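Local coordinates for petrobactin biosynthesis protein AsbB (Bacillus anthracis, PDB 3TO3) that catalyses the ATP-dependent condensation of spermidine with citryl-spermidine intermediates, a step in the biosynthesis of the siderophore petrobactin, at residues K148-P162 / E382-E394. Sequence-based numbering, arbitrary orientation.
With ATP (adenosine-5'-triphosphate), chain E.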
# COMPACT_ATOMS: atom_id res chain seq x y z
N LYS B 148 10.29 23.30 29.15
CA LYS B 148 10.29 22.03 28.43
C LYS B 148 11.61 21.27 28.59
O LYS B 148 12.68 21.77 28.22
CB LYS B 148 10.02 22.25 26.94
CG LYS B 148 8.63 22.77 26.60
CD LYS B 148 7.59 21.67 26.52
CE LYS B 148 7.02 21.33 27.90
NZ LYS B 148 5.84 20.40 27.81
N SER B 149 11.54 20.05 29.14
CA SER B 149 12.69 19.15 29.23
C SER B 149 12.95 18.52 27.85
O SER B 149 12.20 18.77 26.89
CB SER B 149 12.41 18.05 30.24
OG SER B 149 11.42 17.16 29.73
N TYR B 150 14.01 17.70 27.76
CA TYR B 150 14.39 17.06 26.49
C TYR B 150 13.27 16.22 25.90
O TYR B 150 12.89 16.42 24.75
CB TYR B 150 15.63 16.17 26.66
CG TYR B 150 15.91 15.34 25.41
CD1 TYR B 150 15.77 13.96 25.41
CD2 TYR B 150 16.28 15.96 24.22
CE1 TYR B 150 16.01 13.21 24.27
CE2 TYR B 150 16.54 15.22 23.08
CZ TYR B 150 16.40 13.85 23.11
OH TYR B 150 16.63 13.13 21.96
N ASP B 151 12.75 15.30 26.69
CA ASP B 151 11.75 14.36 26.23
C ASP B 151 10.49 15.07 25.77
O ASP B 151 9.91 14.69 24.75
CB ASP B 151 11.43 13.33 27.32
CG ASP B 151 12.62 12.48 27.65
OD1 ASP B 151 13.32 12.07 26.71
OD2 ASP B 151 12.86 12.24 28.86
N GLU B 152 10.09 16.10 26.52
CA GLU B 152 8.93 16.93 26.19
C GLU B 152 9.12 17.66 24.87
O GLU B 152 8.18 17.78 24.08
CB GLU B 152 8.64 17.94 27.31
CG GLU B 152 7.64 17.50 28.36
CD GLU B 152 7.76 18.31 29.67
OE1 GLU B 152 8.63 19.21 29.76
OE2 GLU B 152 6.98 18.03 30.62
N LEU B 153 10.33 18.15 24.62
CA LEU B 153 10.59 18.82 23.34
C LEU B 153 10.60 17.89 22.12
O LEU B 153 10.13 18.28 21.05
CB LEU B 153 11.90 19.60 23.39
CG LEU B 153 11.81 20.95 24.07
CD1 LEU B 153 13.20 21.45 24.42
CD2 LEU B 153 11.08 21.92 23.14
N GLU B 154 11.14 16.68 22.27
CA GLU B 154 11.14 15.75 21.15
C GLU B 154 9.73 15.67 20.58
O GLU B 154 9.54 15.80 19.37
CB GLU B 154 11.65 14.35 21.52
CG GLU B 154 13.18 14.19 21.50
CD GLU B 154 13.78 13.91 20.10
OE1 GLU B 154 13.01 13.67 19.14
OE2 GLU B 154 15.03 13.92 19.98
N ASN B 155 8.73 15.46 21.45
CA ASN B 155 7.35 15.32 20.98
C ASN B 155 6.59 16.63 20.77
O ASN B 155 5.56 16.65 20.08
CB ASN B 155 6.55 14.39 21.90
CG ASN B 155 7.19 13.02 22.04
OD1 ASN B 155 7.90 12.73 23.01
ND2 ASN B 155 6.95 12.17 21.05
N HIS B 156 7.09 17.72 21.32
CA HIS B 156 6.44 19.01 21.06
C HIS B 156 6.95 19.78 19.83
O HIS B 156 6.27 20.71 19.36
CB HIS B 156 6.32 19.86 22.34
CG HIS B 156 5.28 19.34 23.29
ND1 HIS B 156 3.93 19.44 23.05
CD2 HIS B 156 5.40 18.67 24.47
CE1 HIS B 156 3.26 18.88 24.04
NE2 HIS B 156 4.13 18.40 24.92
N LEU B 157 8.07 19.36 19.24
CA LEU B 157 8.40 19.98 17.97
C LEU B 157 7.77 19.08 16.95
O LEU B 157 8.30 18.03 16.58
CB LEU B 157 9.91 19.96 17.71
CG LEU B 157 10.91 20.40 18.76
CD1 LEU B 157 12.28 19.94 18.28
CD2 LEU B 157 10.84 21.90 18.97
N ILE B 158 6.66 19.55 16.43
CA ILE B 158 5.87 18.77 15.51
C ILE B 158 6.09 19.17 14.05
O ILE B 158 5.42 18.67 13.17
CB ILE B 158 4.39 18.78 15.92
CG1 ILE B 158 3.78 20.16 15.64
CG2 ILE B 158 4.24 18.32 17.43
CD1 ILE B 158 2.30 20.19 15.87
N ASP B 159 6.99 20.12 13.80
CA ASP B 159 7.04 20.71 12.45
C ASP B 159 7.69 19.82 11.40
O ASP B 159 7.33 19.87 10.21
CB ASP B 159 7.63 22.13 12.47
CG ASP B 159 6.63 23.17 13.02
OD1 ASP B 159 5.40 23.01 12.78
OD2 ASP B 159 7.06 24.14 13.71
N GLY B 160 8.63 18.97 11.81
CA GLY B 160 9.30 18.13 10.85
C GLY B 160 10.21 18.96 9.96
O GLY B 160 10.58 20.10 10.28
N HIS B 161 10.57 18.40 8.83
CA HIS B 161 11.64 18.94 8.02
C HIS B 161 11.26 20.23 7.29
O HIS B 161 10.21 20.31 6.65
CB HIS B 161 12.10 17.88 7.03
CG HIS B 161 13.54 17.97 6.69
ND1 HIS B 161 14.03 18.92 5.83
CD2 HIS B 161 14.61 17.24 7.11
CE1 HIS B 161 15.35 18.77 5.73
NE2 HIS B 161 15.72 17.76 6.50
N PRO B 162 12.11 21.25 7.42
CA PRO B 162 12.08 22.60 6.81
C PRO B 162 12.43 22.62 5.30
O PRO B 162 12.20 23.62 4.60
CB PRO B 162 13.08 23.41 7.67
CG PRO B 162 14.12 22.33 8.12
CD PRO B 162 13.33 21.02 8.24
N GLU B 382 21.86 20.33 33.92
CA GLU B 382 21.80 20.34 32.46
C GLU B 382 20.45 19.85 31.93
O GLU B 382 19.84 18.98 32.51
CB GLU B 382 22.95 19.49 31.88
CG GLU B 382 24.33 19.98 32.29
CD GLU B 382 25.50 19.16 31.72
OE1 GLU B 382 25.35 17.96 31.34
OE2 GLU B 382 26.61 19.74 31.66
N ASP B 383 19.97 20.43 30.83
CA ASP B 383 18.88 19.80 30.06
C ASP B 383 19.32 19.68 28.59
O ASP B 383 20.47 20.00 28.25
CB ASP B 383 17.55 20.56 30.18
CG ASP B 383 16.32 19.63 30.13
OD1 ASP B 383 16.38 18.53 29.50
OD2 ASP B 383 15.29 20.00 30.74
N ALA B 384 18.42 19.22 27.73
CA ALA B 384 18.81 18.91 26.36
C ALA B 384 17.69 19.25 25.42
O ALA B 384 16.52 19.12 25.76
CB ALA B 384 19.17 17.42 26.23
N VAL B 385 18.05 19.66 24.21
CA VAL B 385 17.06 19.95 23.20
C VAL B 385 17.54 19.32 21.89
O VAL B 385 18.72 19.37 21.57
CB VAL B 385 16.86 21.52 23.06
CG1 VAL B 385 18.17 22.22 22.84
CG2 VAL B 385 15.95 21.85 21.91
N PRO B 386 16.63 18.74 21.11
CA PRO B 386 17.00 18.26 19.77
C PRO B 386 17.52 19.40 18.92
O PRO B 386 16.98 20.50 18.96
CB PRO B 386 15.69 17.74 19.19
CG PRO B 386 14.61 18.10 20.16
CD PRO B 386 15.25 18.36 21.48
N PHE B 387 18.55 19.14 18.13
CA PHE B 387 19.25 20.23 17.49
C PHE B 387 18.37 21.01 16.50
O PHE B 387 18.44 22.23 16.46
CB PHE B 387 20.56 19.77 16.88
CG PHE B 387 21.50 20.88 16.52
CD1 PHE B 387 22.43 21.33 17.44
CD2 PHE B 387 21.45 21.48 15.28
CE1 PHE B 387 23.31 22.34 17.10
CE2 PHE B 387 22.31 22.49 14.95
CZ PHE B 387 23.26 22.92 15.86
N ASN B 388 17.52 20.33 15.74
CA ASN B 388 16.57 21.05 14.91
C ASN B 388 15.53 21.88 15.72
O ASN B 388 14.86 22.75 15.19
CB ASN B 388 15.87 20.13 13.91
CG ASN B 388 15.00 19.07 14.59
OD1 ASN B 388 15.39 18.48 15.60
ND2 ASN B 388 13.83 18.83 14.02
N GLY B 389 15.40 21.61 17.00
CA GLY B 389 14.62 22.50 17.83
C GLY B 389 15.12 23.93 17.83
O GLY B 389 14.35 24.88 17.91
N LEU B 390 16.43 24.11 17.70
CA LEU B 390 17.02 25.44 17.76
C LEU B 390 16.46 26.42 16.71
O LEU B 390 16.47 27.63 16.91
CB LEU B 390 18.53 25.35 17.67
CG LEU B 390 19.18 24.45 18.75
CD1 LEU B 390 20.64 24.29 18.48
CD2 LEU B 390 18.95 24.90 20.17
N TYR B 391 16.08 25.91 15.55
CA TYR B 391 15.38 26.70 14.54
C TYR B 391 13.87 26.49 14.45
O TYR B 391 13.24 26.98 13.54
CB TYR B 391 16.07 26.64 13.17
CG TYR B 391 16.57 25.28 12.73
CD1 TYR B 391 15.73 24.40 12.03
CD2 TYR B 391 17.87 24.88 13.02
CE1 TYR B 391 16.19 23.13 11.61
CE2 TYR B 391 18.34 23.59 12.60
CZ TYR B 391 17.50 22.74 11.89
OH TYR B 391 17.95 21.49 11.48
N ALA B 392 13.30 25.70 15.36
CA ALA B 392 11.84 25.57 15.42
C ALA B 392 11.17 26.86 15.88
O ALA B 392 11.80 27.68 16.55
CB ALA B 392 11.41 24.41 16.32
N LYS B 393 9.89 27.01 15.55
CA LYS B 393 9.10 28.14 16.02
C LYS B 393 7.81 27.67 16.69
O LYS B 393 7.37 26.54 16.46
CB LYS B 393 8.73 29.06 14.85
CG LYS B 393 9.91 29.71 14.19
CD LYS B 393 9.48 30.21 12.84
CE LYS B 393 10.62 30.17 11.85
NZ LYS B 393 10.41 31.17 10.75
N GLU B 394 7.23 28.53 17.52
CA GLU B 394 5.95 28.29 18.17
C GLU B 394 4.83 28.47 17.14
O GLU B 394 5.04 29.11 16.11
CB GLU B 394 5.72 29.27 19.33
CG GLU B 394 6.75 29.23 20.44
CD GLU B 394 6.60 28.01 21.36
OE1 GLU B 394 5.98 27.00 20.97
OE2 GLU B 394 7.13 28.08 22.50
PB ATP E . 16.05 7.59 12.45
O1B ATP E . 14.97 6.59 12.79
O2B ATP E . 17.06 6.95 11.53
O3B ATP E . 16.74 8.09 13.78
PA ATP E . 14.70 8.78 10.42
O1A ATP E . 14.12 7.39 10.25
O2A ATP E . 15.65 9.16 9.29
O3A ATP E . 15.46 8.87 11.77
O5' ATP E . 13.49 9.78 10.45
C5' ATP E . 13.56 10.96 11.17
C4' ATP E . 12.61 11.97 10.84
O4' ATP E . 13.09 13.27 11.31
C3' ATP E . 12.47 12.09 9.37
O3' ATP E . 11.16 11.86 9.00
C2' ATP E . 12.86 13.48 9.07
O2' ATP E . 12.10 14.00 8.06
C1' ATP E . 12.61 14.17 10.36
N9 ATP E . 13.19 15.48 10.50
C8 ATP E . 12.51 16.57 10.88
N7 ATP E . 13.37 17.60 10.91
C5 ATP E . 14.60 17.17 10.54
C6 ATP E . 15.84 17.81 10.40
N6 ATP E . 15.94 19.22 10.67
N1 ATP E . 16.91 17.08 10.02
C2 ATP E . 16.79 15.76 9.77
N3 ATP E . 15.61 15.12 9.89
C4 ATP E . 14.50 15.79 10.28
O HOH W 1 15.64 21.33 27.61
O HOH W 2 5.21 26.10 14.24
O HOH W 3 13.00 20.42 11.86
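L157 packs against P386 and G389 beside the ATP site of this IucA/IucC-family synthetase, a worked example of how a packed short helix and short strand set side by side the two loops that follow them, here the loops lining the adenine pocket. Its CD1 lies 3.5 Å from P386 CG, while CD2 reaches A392 CB. Helix 150-156 runs nearly parallel to strand 383-386, at 15°. Along it, L153 CD1 lies 3.7 Å from V385 CG2. With CG swung anti to the backbone N (chi1 171°), the Y150 ring lies along the strand, A384 O in its plane at the edge and CE2 near P386 CD. At the helix start, Y150 N gives D383 OD1 a weak bond; the same oxygen accepts A384 N, 2.8 Å away. The strand itself is held by backbone bonds to strand 443-448, whose I444 touches both Y150 and A384.

Past the helix and the strand, the two segments line the adenine. H161 CD2 sits 3.4 Å from ATP C5, and P162 CG approaches Y391 CE1. Q282 OE1 accepts a hydrogen bond from N388 ND2, and N516 OD1 is hydrogen-bonded to Y391 OH. A water links G160 O to N388 ND2, and ATP N6 donates to Y391 OH over 3.1 Å, at the edge of the tyrosine ring.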